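Extracellular ligand-binding receptor (Desulfohalobium retbaense DSM 5692, PDB 5ERE) probably acts as an extracellular sensor, with a leucine-binding-protein-like part that binds 2-oxo-4-methylpentanoate, a calcium site and a PAS-like sensor part that binds cytosine. Local coordinates at residues Thr314-Gly317 with Phe318-Ala321; Ala394-Gln397 with Tyr398-Val401. All coordinates share one frame; numbering follows the deposited sequence.

Contact 1. Residues Thr314-Gly317 with Phe318-Ala321; sequences TESG and FRVA
T314, S316 and G317 turn the chain back so that R319 lies beside the turn it has just left. Residues T314 to G317 form a type I beta turn at the tip of a beta hairpin with a two-residue loop, E315 and S316. The ends of the turn are joined twice. T314 N donates to G317 O at 2.9 Å, and G317 N donates to T314 O at 3.0 Å. G317 has a phi of 147°, where a side chain would press against S316 O, so glycine suits this corner. With chi1 at 84° the hydroxyl of T314 is tucked over its own backbone and faces into the turn. T314 OG1 donates to G317 O at 3.0 Å. S316 OG donates to T314 OG1 at 3.2 Å. G317 O thus takes two bonds, from the N and the hydroxyl of T314. The methyl of T314 meets the R319 side chain: T314 CG2 lies 3.8 Å from R319 CG, and the two side chains cross at about a right angle. The R319 chain bends at chi2, which swings the guanidinium back over the turn. One face of the guanidinium has G317 N above it, offset toward the rim. R319 NH2 bonds to F318 O at 3.1 Å, from 63° out of the carbonyl plane. A valine in place of this threonine would probably leave S316 OG without this acceptor and G317 O without its second donor, so the turn would be less firmly held. The hairpin joins strand 304-314 to strand 317-320, which run antiparallel in the mixed sheet that includes strand 129-134. Backbone bonds link R319 to K312 and A321 to F310. F318 packs on V313, and A321 O bonds to Q324 NE2 in the long helix 324-357.

Contact 2. Residues Ala394-Gln397 with Tyr398-Val401; sequences APKQ and YSSV
K396 O is gripped twice by S399. S399 OG donates to K396 O at 2.6 Å, in the carbonyl plane and on a lone pair. S399 N donates to K396 O at 3.0 Å from above that plane. This is a short 3-10 turn in the PAS-like sensor domain, in the loop between strand 390-394 and helix 410-418. The turn follows a cis peptide bond before P395. Its first bond runs from Y398 N to P395 O, 3.2 Å long and nearly straight at 169°. The backbone bond from V401 N to Y398 O carries the winding on.

Y398 carries most of the side-chain contact. Q397 lies alongside it, pointing the same way. A chi1 of 70° folds Q397 CG in over the centre of the Y398 ring. This is a CH-pi contact, with Q397 CG 3.9 Å from the centroid of the Y398 ring. Further out the Q397 amide stacks on the ring, its plane turned only 13° from that of the ring, and Q397 CD lies 3.7 Å from Y398 CZ. The proline ring of P395 also runs beside Y398, with P395 CD 3.9 Å from Y398 CD2. Outside the turn, Y398 stacks with the ring of Y379 and touches N380 on strand 378-385. P395 packs on F372 of helix 362-374.

The K396 chain bends at chi2 and chi4. Its NZ is hydrogen-bonded to V393 O, just before the turn, so the lysine ties the turn back to strand 390-394. A water bridges the backbone: it donates to Q397 O at 2.5 Å and accepts from S400 N at 3.0 Å.

Contacts 1 and 2 belong to different parts of one chain. Their centres are about 57 Å apart, and their nearest atoms are about 41 Å apart. They lie on opposite sides of the chain's centre. The hairpin at 314-321 belongs to the mixed sheet of the ligand-binding part, away from the ketoleucine and calcium sites. The long helix 324-357 follows it and leads on toward the sensor part. The turn at 394-401 lies much nearer a ligand. The side chain of Y398 is about 8 Å from the bound cytosine and about 5 Å from the side chain of E431, a cytosine-binding residue. V401 also touches E431 and V430, so contact 2 borders that pocket.

Contact 1. Residues Thr314-Gly317 with Phe318-Ala321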
# COMPACT_ATOMS: atom_id res chain seq x y z
N THR A 314 9.71 8.01 19.04
CA THR A 314 10.13 9.30 19.63
C THR A 314 10.38 9.14 21.13
O THR A 314 9.98 8.13 21.73
CB THR A 314 9.10 10.43 19.43
OG1 THR A 314 8.08 10.36 20.45
CG2 THR A 314 8.49 10.35 18.06
N GLU A 315 11.03 10.14 21.74
CA GLU A 315 11.39 10.09 23.16
C GLU A 315 10.14 9.81 23.99
O GLU A 315 10.15 9.00 24.92
CB GLU A 315 12.07 11.40 23.61
N SER A 316 9.04 10.46 23.62
CA SER A 316 7.79 10.37 24.36
C SER A 316 6.83 9.22 23.93
O SER A 316 5.76 9.07 24.53
CB SER A 316 7.05 11.70 24.25
OG SER A 316 7.10 12.20 22.93
N GLY A 317 7.21 8.44 22.91
CA GLY A 317 6.42 7.29 22.50
C GLY A 317 6.42 6.93 21.00
O GLY A 317 7.08 7.58 20.17
N PHE A 318 5.70 5.86 20.68
CA PHE A 318 5.43 5.49 19.29
C PHE A 318 4.41 6.45 18.71
O PHE A 318 3.33 6.61 19.27
CB PHE A 318 4.90 4.06 19.20
CG PHE A 318 5.85 3.04 19.69
CD1 PHE A 318 7.01 2.75 18.99
CD2 PHE A 318 5.58 2.34 20.84
CE1 PHE A 318 7.85 1.78 19.41
CE2 PHE A 318 6.44 1.37 21.28
CZ PHE A 318 7.58 1.09 20.57
N ARG A 319 4.74 7.05 17.57
CA ARG A 319 3.89 8.08 16.97
C ARG A 319 3.58 7.82 15.50
O ARG A 319 4.37 7.19 14.79
CB ARG A 319 4.56 9.46 17.07
CG ARG A 319 4.75 9.96 18.47
CD ARG A 319 3.46 10.47 19.06
NE ARG A 319 3.66 10.93 20.43
CZ ARG A 319 3.52 10.18 21.51
NH1 ARG A 319 3.74 10.71 22.71
NH2 ARG A 319 3.18 8.89 21.42
N VAL A 320 2.47 8.36 15.04
CA VAL A 320 2.19 8.39 13.61
C VAL A 320 3.18 9.33 12.95
O VAL A 320 3.42 10.44 13.43
CB VAL A 320 0.75 8.83 13.32
CG1 VAL A 320 0.52 8.99 11.82
CG2 VAL A 320 -0.23 7.85 13.89
N ALA A 321 3.80 8.88 11.86
CA ALA A 321 4.80 9.71 11.21
C ALA A 321 4.10 10.82 10.44
O ALA A 321 3.43 10.56 9.45
CB ALA A 321 5.68 8.89 10.28

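Contact 2. Residues Ala394-Gln397 with Tyr398-Val401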
# COMPACT_ATOMS: atom_id res chain seq x y z
N ALA A 394 -5.31 7.66 -34.74
CA ALA A 394 -4.83 6.35 -34.39
C ALA A 394 -5.19 6.06 -32.94
O ALA A 394 -5.08 6.95 -32.11
CB ALA A 394 -3.31 6.24 -34.60
N PRO A 395 -5.58 4.82 -32.61
CA PRO A 395 -5.82 3.64 -33.45
C PRO A 395 -6.90 3.84 -34.47
O PRO A 395 -7.84 4.60 -34.23
CB PRO A 395 -6.25 2.59 -32.44
CG PRO A 395 -5.60 3.00 -31.21
CD PRO A 395 -5.75 4.48 -31.20
N LYS A 396 -6.79 3.13 -35.59
CA LYS A 396 -7.74 3.31 -36.67
C LYS A 396 -9.12 2.78 -36.31
O LYS A 396 -10.09 3.12 -36.97
CB LYS A 396 -7.21 2.66 -37.97
CG LYS A 396 -6.15 3.53 -38.70
CD LYS A 396 -6.72 4.93 -39.09
CE LYS A 396 -5.74 5.85 -39.86
NZ LYS A 396 -4.49 6.15 -39.14
N GLN A 397 -9.25 1.98 -35.26
CA GLN A 397 -10.60 1.54 -34.85
C GLN A 397 -11.53 2.70 -34.41
O GLN A 397 -12.76 2.53 -34.30
CB GLN A 397 -10.52 0.51 -33.73
CG GLN A 397 -10.05 1.03 -32.38
CD GLN A 397 -10.74 0.33 -31.20
OE1 GLN A 397 -10.09 -0.34 -30.39
NE2 GLN A 397 -12.05 0.48 -31.11
N TYR A 398 -10.97 3.88 -34.17
CA TYR A 398 -11.79 5.04 -33.83
C TYR A 398 -12.02 5.94 -35.04
O TYR A 398 -12.33 7.09 -34.89
CB TYR A 398 -11.14 5.84 -32.70
CG TYR A 398 -10.93 5.01 -31.46
CD1 TYR A 398 -12.00 4.40 -30.80
CD2 TYR A 398 -9.66 4.80 -30.97
CE1 TYR A 398 -11.80 3.62 -29.68
CE2 TYR A 398 -9.45 4.02 -29.86
CZ TYR A 398 -10.50 3.45 -29.20
OH TYR A 398 -10.21 2.68 -28.09
N SER A 399 -11.88 5.37 -36.23
CA SER A 399 -12.05 6.10 -37.49
C SER A 399 -13.34 6.87 -37.63
O SER A 399 -13.43 7.82 -38.40
CB SER A 399 -11.94 5.10 -38.67
OG SER A 399 -10.58 4.83 -38.92
N SER A 400 -14.36 6.46 -36.90
CA SER A 400 -15.63 7.17 -36.92
C SER A 400 -15.52 8.63 -36.43
O SER A 400 -16.33 9.47 -36.80
CB SER A 400 -16.65 6.41 -36.10
OG SER A 400 -16.30 6.40 -34.74
N VAL A 401 -14.52 8.95 -35.62
CA VAL A 401 -14.41 10.34 -35.15
C VAL A 401 -13.89 11.23 -36.28
O VAL A 401 -13.99 12.44 -36.19
CB VAL A 401 -13.50 10.45 -33.89
CG1 VAL A 401 -13.97 9.46 -32.85
CG2 VAL A 401 -12.03 10.20 -34.24
O HOH W 1 -14.44 3.76 -35.70